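Local coordinates for protein squalene synthase HpnC (Alicyclobacillus acidocaldarius subsp. acidocaldarius, PDB 4HD1) that probably joins prenyl diphosphates into squalene, as an all-helical transferase of the squalene/phytoene synthase family, at residues Asp14-Cys18 and Pro87-Ala91; Leu76-Phe80 and Leu101-Leu107; Ile200-Ala205 and Gly260-Phe264. All coordinates share one frame. Residue numbers count along the deposited sequence, not the author numbering.

Contact 1 (Asp14-Cys18 and Pro87-Ala91)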
loop_
_atom_site.group_PDB
_atom_site.type_symbol
_atom_site.label_atom_id
_atom_site.label_comp_id
_atom_site.label_asym_id
_atom_site.label_seq_id
_atom_site.Cartn_x
_atom_site.Cartn_y
_atom_site.Cartn_z
ATOM N N ASP A 14 -15.169 -19.345 -3.646
ATOM C CA ASP A 14 -14.677 -18.323 -2.723
ATOM C C ASP A 14 -13.580 -17.463 -3.343
ATOM O O ASP A 14 -13.538 -16.251 -3.116
ATOM C CB ASP A 14 -14.170 -18.973 -1.442
ATOM C CG ASP A 14 -15.228 -19.809 -0.756
ATOM O OD1 ASP A 14 -16.433 -19.610 -1.036
ATOM O OD2 ASP A 14 -14.856 -20.664 0.072
ATOM N N PHE A 15 -12.699 -18.090 -4.120
ATOM C CA PHE A 15 -11.658 -17.361 -4.835
ATOM C C PHE A 15 -12.231 -16.546 -5.996
ATOM O O PHE A 15 -11.705 -15.480 -6.329
ATOM C CB PHE A 15 -10.541 -18.301 -5.304
ATOM C CG PHE A 15 -9.490 -18.554 -4.256
ATOM C CD1 PHE A 15 -8.446 -17.653 -4.067
ATOM C CD2 PHE A 15 -9.554 -19.681 -3.437
ATOM C CE1 PHE A 15 -7.480 -17.873 -3.096
ATOM C CE2 PHE A 15 -8.586 -19.910 -2.462
ATOM C CZ PHE A 15 -7.546 -19.005 -2.292
ATOM N N GLU A 16 -13.314 -17.039 -6.597
ATOM C CA GLU A 16 -14.029 -16.261 -7.603
ATOM C C GLU A 16 -14.580 -14.955 -7.026
ATOM O O GLU A 16 -14.537 -13.920 -7.699
ATOM C CB GLU A 16 -15.155 -17.078 -8.244
ATOM C CG GLU A 16 -15.947 -16.324 -9.307
ATOM C CD GLU A 16 -15.111 -15.893 -10.507
ATOM O OE1 GLU A 16 -15.681 -15.253 -11.412
ATOM O OE2 GLU A 16 -13.894 -16.188 -10.566
ATOM N N VAL A 17 -15.097 -15.013 -5.795
ATOM C CA VAL A 17 -15.564 -13.814 -5.086
ATOM C C VAL A 17 -14.394 -12.840 -4.928
ATOM O O VAL A 17 -14.496 -11.677 -5.314
ATOM C CB VAL A 17 -16.204 -14.138 -3.708
ATOM C CG1 VAL A 17 -16.602 -12.867 -2.973
ATOM C CG2 VAL A 17 -17.429 -15.037 -3.865
ATOM N N CYS A 18 -13.276 -13.327 -4.394
ATOM C CA CYS A 18 -12.084 -12.501 -4.221
ATOM C C CYS A 18 -11.645 -11.861 -5.528
ATOM O O CYS A 18 -11.288 -10.684 -5.553
ATOM C CB CYS A 18 -10.950 -13.320 -3.635
ATOM S SG CYS A 18 -11.269 -13.809 -1.931
ATOM N N PRO A 87 -16.929 -15.994 2.286
ATOM C CA PRO A 87 -16.203 -16.464 1.100
ATOM C C PRO A 87 -14.778 -15.873 1.007
ATOM O O PRO A 87 -13.803 -16.635 0.914
ATOM C CB PRO A 87 -17.080 -15.984 -0.057
ATOM C CG PRO A 87 -18.458 -15.967 0.515
ATOM C CD PRO A 87 -18.313 -15.598 1.965
ATOM N N ALA A 88 -14.663 -14.543 1.064
ATOM C CA ALA A 88 -13.356 -13.864 1.009
ATOM C C ALA A 88 -12.344 -14.416 2.008
ATOM O O ALA A 88 -11.201 -14.692 1.646
ATOM C CB ALA A 88 -13.505 -12.358 1.188
ATOM N N PHE A 89 -12.770 -14.589 3.253
ATOM C CA PHE A 89 -11.877 -15.051 4.309
ATOM C C PHE A 89 -11.594 -16.552 4.278
ATOM O O PHE A 89 -10.568 -16.990 4.794
ATOM C CB PHE A 89 -12.380 -14.610 5.683
ATOM C CG PHE A 89 -12.006 -13.195 6.033
ATOM C CD1 PHE A 89 -10.707 -12.885 6.441
ATOM C CD2 PHE A 89 -12.945 -12.170 5.953
ATOM C CE1 PHE A 89 -10.356 -11.581 6.762
ATOM C CE2 PHE A 89 -12.601 -10.864 6.274
ATOM C CZ PHE A 89 -11.305 -10.569 6.680
ATOM N N ARG A 90 -12.493 -17.337 3.688
ATOM C CA ARG A 90 -12.199 -18.744 3.421
ATOM C C ARG A 90 -11.083 -18.839 2.376
ATOM O O ARG A 90 -10.141 -19.617 2.537
ATOM C CB ARG A 90 -13.450 -19.514 2.978
ATOM C CG ARG A 90 -14.171 -20.231 4.112
ATOM C CD ARG A 90 -15.399 -21.008 3.644
ATOM N NE ARG A 90 -16.621 -20.237 3.857
ATOM C CZ ARG A 90 -17.431 -19.796 2.896
ATOM N NH1 ARG A 90 -17.183 -20.065 1.623
ATOM N NH2 ARG A 90 -18.505 -19.091 3.215
ATOM N N ALA A 91 -11.175 -18.032 1.322
ATOM C CA ALA A 91 -10.106 -17.965 0.332
ATOM C C ALA A 91 -8.794 -17.508 0.989
ATOM O O ALA A 91 -7.749 -18.143 0.801
ATOM C CB ALA A 91 -10.492 -17.056 -0.825
#
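F15 lays one face of its ring over the methyl group of A91. The A91 CB sits 3.6 Å from the centroid of the F15 ring and 2° off the ring normal, a well-centred CH-pi contact. F15 CZ also lies 3.2 Å from A91 O. A91 is shared: its CB also lies 3.5 Å from C18 SG, one turn further along the first helix, and 3.9 Å from D14 O. The small methyl sits among D14, F15 and C18. C18 SG also packs on A88, 3.6 Å from its CA. V17 CG2 meets P87 CB at 3.9 Å. D14 folds over P87, its CB 3.3 Å from P87 O. Its carboxylate then forms a salt bridge with R90, D14 OD1 to R90 NH1 at 2.8 Å. A weak hydrogen bond from R90 NH1 to D14 OD2, at 2.9 Å, belongs to the same bridge. The axes of the two short segments pass 7.8 Å apart, with a signed crossing angle of -106°, so the close contact is brief. The small side chain of A91 suits this approach. Helix 41-56 adds P42 and S46 around F15, and A49 beside C18. The chemistry is that of a steep helix crossing: an apolar inner side of ring, thiol and methyl groups, and a charged pair at the partly exposed margin.

Contact 2 (Leu76-Phe80 and Leu101-Leu107)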
loop_
_atom_site.group_PDB
_atom_site.type_symbol
_atom_site.label_atom_id
_atom_site.label_comp_id
_atom_site.label_asym_id
_atom_site.label_seq_id
_atom_site.Cartn_x
_atom_site.Cartn_y
_atom_site.Cartn_z
ATOM N N LEU A 76 -10.228 -11.832 10.524
ATOM C CA LEU A 76 -8.842 -12.104 10.158
ATOM C C LEU A 76 -8.208 -13.146 11.077
ATOM O O LEU A 76 -7.594 -14.098 10.598
ATOM C CB LEU A 76 -8.024 -10.805 10.151
ATOM C CG LEU A 76 -6.562 -10.771 9.677
ATOM C CD1 LEU A 76 -5.599 -11.134 10.800
ATOM C CD2 LEU A 76 -6.312 -11.619 8.432
ATOM N N ARG A 77 -8.366 -12.971 12.388
ATOM C CA ARG A 77 -7.833 -13.933 13.359
ATOM C C ARG A 77 -8.474 -15.317 13.220
ATOM O O ARG A 77 -7.799 -16.334 13.378
ATOM C CB ARG A 77 -7.968 -13.420 14.795
ATOM C CG ARG A 77 -7.396 -12.028 15.017
ATOM C CD ARG A 77 -7.283 -11.697 16.494
ATOM N NE ARG A 77 -5.889 -11.706 16.919
ATOM C CZ ARG A 77 -5.131 -10.619 17.019
ATOM N NH1 ARG A 77 -5.633 -9.420 16.743
ATOM N NH2 ARG A 77 -3.867 -10.734 17.405
ATOM N N ARG A 78 -9.770 -15.344 12.915
ATOM C CA ARG A 78 -10.473 -16.598 12.646
ATOM C C ARG A 78 -9.902 -17.301 11.417
ATOM O O ARG A 78 -9.823 -18.533 11.378
ATOM C CB ARG A 78 -11.977 -16.363 12.487
ATOM C CG ARG A 78 -12.746 -16.438 13.795
ATOM C CD ARG A 78 -14.251 -16.404 13.580
ATOM N NE ARG A 78 -14.789 -15.056 13.759
ATOM C CZ ARG A 78 -15.242 -14.275 12.780
ATOM N NH1 ARG A 78 -15.244 -14.695 11.517
ATOM N NH2 ARG A 78 -15.703 -13.066 13.069
ATOM N N ALA A 79 -9.493 -16.513 10.423
ATOM C CA ALA A 79 -8.897 -17.055 9.206
ATOM C C ALA A 79 -7.520 -17.678 9.460
ATOM O O ALA A 79 -7.095 -18.559 8.720
ATOM C CB ALA A 79 -8.825 -15.990 8.127
ATOM N N PHE A 80 -6.838 -17.222 10.507
ATOM C CA PHE A 80 -5.586 -17.836 10.959
ATOM C C PHE A 80 -5.809 -19.029 11.880
ATOM O O PHE A 80 -4.892 -19.817 12.114
ATOM C CB PHE A 80 -4.714 -16.808 11.670
ATOM C CG PHE A 80 -3.822 -16.039 10.748
ATOM C CD1 PHE A 80 -2.483 -16.386 10.609
ATOM C CD2 PHE A 80 -4.323 -14.978 10.002
ATOM C CE1 PHE A 80 -1.655 -15.679 9.749
ATOM C CE2 PHE A 80 -3.503 -14.272 9.138
ATOM C CZ PHE A 80 -2.168 -14.624 9.009
ATOM N N LEU A 101 1.831 -17.337 5.304
ATOM C CA LEU A 101 1.897 -15.893 5.552
ATOM C C LEU A 101 1.792 -15.559 7.045
ATOM O O LEU A 101 0.983 -16.149 7.753
ATOM C CB LEU A 101 0.807 -15.150 4.767
ATOM C CG LEU A 101 0.758 -15.328 3.244
ATOM C CD1 LEU A 101 -0.444 -14.601 2.666
ATOM C CD2 LEU A 101 2.040 -14.861 2.573
ATOM N N PRO A 102 2.625 -14.619 7.528
ATOM C CA PRO A 102 2.521 -14.187 8.924
ATOM C C PRO A 102 1.318 -13.264 9.142
ATOM O O PRO A 102 0.814 -12.673 8.182
ATOM C CB PRO A 102 3.830 -13.417 9.144
ATOM C CG PRO A 102 4.153 -12.873 7.797
ATOM C CD PRO A 102 3.729 -13.939 6.825
HETATM N N MSE A 103 0.876 -13.136 10.391
HETATM C CA MSE A 103 -0.300 -12.335 10.721
HETATM C C MSE A 103 -0.043 -10.824 10.761
HETATM O O MSE A 103 -0.917 -10.034 10.405
HETATM C CB MSE A 103 -0.877 -12.785 12.055
HETATM C CG MSE A 103 -2.377 -12.659 12.150
HETATM SE SE MSE A 103 -2.955 -12.873 13.993
HETATM C CE MSE A 103 -4.462 -14.062 13.729
ATOM N N GLU A 104 1.156 -10.432 11.185
ATOM C CA GLU A 104 1.474 -9.017 11.415
ATOM C C GLU A 104 1.112 -8.055 10.259
ATOM O O GLU A 104 0.535 -6.995 10.506
ATOM C CB GLU A 104 2.941 -8.837 11.842
ATOM C CG GLU A 104 3.271 -7.428 12.320
ATOM C CD GLU A 104 4.758 -7.190 12.527
ATOM O OE1 GLU A 104 5.579 -7.636 11.690
ATOM O OE2 GLU A 104 5.110 -6.534 13.528
ATOM N N PRO A 105 1.446 -8.413 9.003
ATOM C CA PRO A 105 1.111 -7.461 7.935
ATOM C C PRO A 105 -0.385 -7.200 7.782
ATOM O O PRO A 105 -0.777 -6.068 7.495
ATOM C CB PRO A 105 1.667 -8.130 6.677
ATOM C CG PRO A 105 2.745 -9.031 7.177
ATOM C CD PRO A 105 2.252 -9.541 8.498
ATOM N N PHE A 106 -1.207 -8.231 7.973
ATOM C CA PHE A 106 -2.660 -8.070 7.916
ATOM C C PHE A 106 -3.158 -7.141 9.024
ATOM O O PHE A 106 -3.939 -6.221 8.756
ATOM C CB PHE A 106 -3.362 -9.421 8.001
ATOM C CG PHE A 106 -3.135 -10.294 6.804
ATOM C CD1 PHE A 106 -3.881 -10.117 5.645
ATOM C CD2 PHE A 106 -2.176 -11.300 6.836
ATOM C CE1 PHE A 106 -3.670 -10.922 4.536
ATOM C CE2 PHE A 106 -1.965 -12.111 5.735
ATOM C CZ PHE A 106 -2.712 -11.922 4.581
ATOM N N LEU A 107 -2.690 -7.378 10.252
ATOM C CA LEU A 107 -3.013 -6.522 11.401
ATOM C C LEU A 107 -2.528 -5.081 11.216
ATOM O O LEU A 107 -3.128 -4.157 11.744
ATOM C CB LEU A 107 -2.430 -7.094 12.699
ATOM C CG LEU A 107 -2.945 -8.434 13.230
ATOM C CD1 LEU A 107 -2.037 -8.941 14.342
ATOM C CD2 LEU A 107 -4.382 -8.335 13.718
#
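Apolar contacts make up most of this joint. L76 and F106 are both buried. L76 CD2 lies 3.7 Å from F106 CB, and L76 CD1 lies 3.8 Å from M103 CG and 4.2 Å from L107 CD2. M103, a selenomethionine in this crystal, spans the gap. Its CE comes 3.4 Å from F80 CB and 3.4 Å from R77 CA.

Aromatic contacts centre on F80. M103 CG stands 3.6 Å from the centroid of the F80 ring, 10° off the normal, a CH-pi contact over the face. M103 SE follows at 4.8 Å from the same centroid, which adds a Met-aromatic contact. The rim of the F80 ring points at the turn before helix 104-118: F80 CE1 is 3.3 Å from L101 O, and F80 CZ is 3.7 Å from P102 O. F80 CZ also reaches F106 CD2 at 4.0 Å.

The one charged side chain in contact is R77. M103 SE lies over one face of its guanidinium, and R77 NH1 is 3.4 Å from L107 CD2. Its charge is paired with E73 of its own helix.

The contact joins the C-terminal end of helix 65-81 to the start of helix 104-118. Helix 87-99, which links them in sequence, packs L92 against L76 and I96 against F80 and F106. Helix 41-56 brings F50 edge-to-face to F106, and helix 137-146 adds L142.

Contact 3 (Ile200-Ala205 and Gly260-Phe264)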
loop_
_atom_site.group_PDB
_atom_site.type_symbol
_atom_site.label_atom_id
_atom_site.label_comp_id
_atom_site.label_asym_id
_atom_site.label_seq_id
_atom_site.Cartn_x
_atom_site.Cartn_y
_atom_site.Cartn_z
ATOM N N ILE A 200 0.002 25.395 1.954
ATOM C CA ILE A 200 -0.617 24.225 1.331
ATOM C C ILE A 200 -2.135 24.401 1.266
ATOM O O ILE A 200 -2.755 24.126 0.234
ATOM C CB ILE A 200 -0.249 22.910 2.079
ATOM C CG1 ILE A 200 1.275 22.696 2.138
ATOM C CG2 ILE A 200 -0.963 21.704 1.476
ATOM C CD1 ILE A 200 1.975 22.584 0.792
ATOM N N ARG A 201 -2.721 24.864 2.368
ATOM C CA ARG A 201 -4.160 25.120 2.439
ATOM C C ARG A 201 -4.579 26.196 1.425
ATOM O O ARG A 201 -5.593 26.048 0.737
ATOM C CB ARG A 201 -4.584 25.500 3.875
ATOM C CG ARG A 201 -4.375 24.377 4.897
ATOM C CD ARG A 201 -4.876 24.761 6.290
ATOM N NE ARG A 201 -4.691 23.656 7.245
ATOM C CZ ARG A 201 -3.743 23.602 8.189
ATOM N NH1 ARG A 201 -2.885 24.613 8.342
ATOM N NH2 ARG A 201 -3.669 22.540 8.994
ATOM N N ALA A 202 -3.775 27.258 1.323
ATOM C CA ALA A 202 -4.017 28.341 0.363
ATOM C C ALA A 202 -3.420 28.036 -1.018
ATOM O O ALA A 202 -3.248 28.938 -1.843
ATOM C CB ALA A 202 -3.475 29.660 0.904
ATOM N N ARG A 203 -3.105 26.761 -1.253
ATOM C CA ARG A 203 -2.623 26.257 -2.551
ATOM C C ARG A 203 -1.550 27.140 -3.205
ATOM O O ARG A 203 -1.527 27.305 -4.443
ATOM C CB ARG A 203 -3.806 26.006 -3.504
ATOM C CG ARG A 203 -4.845 25.034 -2.934
ATOM C CD ARG A 203 -6.094 24.904 -3.798
ATOM N NE ARG A 203 -5.889 24.024 -4.946
ATOM C CZ ARG A 203 -5.761 24.441 -6.202
ATOM N NH1 ARG A 203 -5.821 25.736 -6.489
ATOM N NH2 ARG A 203 -5.581 23.564 -7.176
ATOM N N ARG A 204 -0.673 27.708 -2.351
ATOM C CA ARG A 204 0.395 28.594 -2.799
ATOM C C ARG A 204 1.688 27.819 -2.954
ATOM O O ARG A 204 2.210 27.271 -1.980
ATOM C CB ARG A 204 0.618 29.724 -1.800
ATOM C CG ARG A 204 -0.398 30.849 -1.852
ATOM C CD ARG A 204 0.053 31.988 -0.950
ATOM N NE ARG A 204 0.190 31.554 0.441
ATOM C CZ ARG A 204 -0.642 31.891 1.422
ATOM N NH1 ARG A 204 -1.678 32.686 1.179
ATOM N NH2 ARG A 204 -0.433 31.440 2.653
ATOM N N ALA A 205 2.208 27.782 -4.176
ATOM C CA ALA A 205 3.473 27.119 -4.446
ATOM C C ALA A 205 4.627 28.099 -4.287
ATOM O O ALA A 205 5.275 28.479 -5.266
ATOM C CB ALA A 205 3.471 26.503 -5.834
ATOM N N GLY A 260 8.303 21.690 -11.718
ATOM C CA GLY A 260 8.959 22.598 -10.782
ATOM C C GLY A 260 8.508 22.409 -9.347
ATOM O O GLY A 260 8.478 23.365 -8.574
ATOM N N TYR A 261 8.150 21.172 -9.001
ATOM C CA TYR A 261 7.719 20.808 -7.648
ATOM C C TYR A 261 6.464 21.577 -7.214
ATOM O O TYR A 261 6.326 21.997 -6.057
ATOM C CB TYR A 261 8.882 20.951 -6.651
ATOM C CG TYR A 261 10.124 20.210 -7.097
ATOM C CD1 TYR A 261 11.133 20.861 -7.804
ATOM C CD2 TYR A 261 10.274 18.850 -6.839
ATOM C CE1 TYR A 261 12.264 20.183 -8.230
ATOM C CE2 TYR A 261 11.403 18.162 -7.258
ATOM C CZ TYR A 261 12.394 18.833 -7.952
ATOM O OH TYR A 261 13.514 18.153 -8.371
ATOM N N ASN A 262 5.549 21.740 -8.166
ATOM C CA ASN A 262 4.308 22.465 -7.953
ATOM C C ASN A 262 3.082 21.552 -8.070
ATOM O O ASN A 262 2.714 21.151 -9.177
ATOM C CB ASN A 262 4.208 23.635 -8.948
ATOM C CG ASN A 262 2.865 24.347 -8.894
ATOM O OD1 ASN A 262 2.478 24.892 -7.862
ATOM N ND2 ASN A 262 2.151 24.348 -10.012
ATOM N N PRO A 263 2.448 21.212 -6.928
ATOM C CA PRO A 263 1.122 20.601 -7.011
ATOM C C PRO A 263 0.100 21.691 -7.355
ATOM O O PRO A 263 0.494 22.786 -7.760
ATOM C CB PRO A 263 0.903 20.062 -5.597
ATOM C CG PRO A 263 1.682 20.990 -4.724
ATOM C CD PRO A 263 2.897 21.374 -5.529
ATOM N N PHE A 264 -1.190 21.402 -7.201
ATOM C CA PHE A 264 -2.260 22.395 -7.430
ATOM C C PHE A 264 -2.574 22.620 -8.914
ATOM O O PHE A 264 -1.686 22.906 -9.719
ATOM C CB PHE A 264 -1.980 23.746 -6.729
ATOM C CG PHE A 264 -1.420 23.616 -5.324
ATOM C CD1 PHE A 264 -2.090 22.880 -4.345
ATOM C CD2 PHE A 264 -0.226 24.253 -4.975
ATOM C CE1 PHE A 264 -1.569 22.766 -3.056
ATOM C CE2 PHE A 264 0.295 24.149 -3.685
ATOM C CZ PHE A 264 -0.374 23.399 -2.727
#
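G260 opens the segment with positive phi. It is the C-prime residue of the Schellman motif that ends helix 236-257. Y261 directs its ring away, onto I213, A214 and V217 of helix 207-227. N262 brings the chain alongside A205, with the CA atoms of N262 and A205 5.9 Å apart. The N262 side chain touches R210. P263 then turns toward helix 174-179 and touches I174. F264, the last modelled residue, makes most of the contact. One face of its ring lies over the backbone of R203, with R203 CA 3.6 Å from the F264 centroid and 8° off the normal, a CH-pi contact. F264 CD2 is 3.4 Å from R203 O, F264 CE1 is 3.8 Å from I200 O, and F264 CZ is 4.3 Å from I200 CD1. R203 has positive phi too, as the C-prime residue of the Schellman motif that closes helix 197-201. F264 CB lies over one face of its guanidinium, 3.6 Å from R203 NH2, while its charge pairs with D175. A ring thus rests on a helix terminus. Van der Waals and CH-pi contact hold the two loops together, and the arginine charge is met by a third element.

Overall arrangement
Contacts 1 and 2 lie on the same side of the chain's centre and are partly buried. Their segments alternate along the chain: contact 1 uses helix 87-99, which in the chain lies between the two helices of contact 2. They touch directly: F89 CE1 of contact 1 is 3.8 Å from L76 CA of contact 2. Contact 3 is a surface contact on the opposite side, its centre about 43 Å from that of contact 1 and about 40 Å from that of contact 2. It joins loops after helices 197-201 and 236-257. A CH group sits over an aromatic face in all three; in contact 3 it is a backbone CA. Contact 1 alone includes a salt bridge between its segments; R77 and R203 pair with E73 and D175.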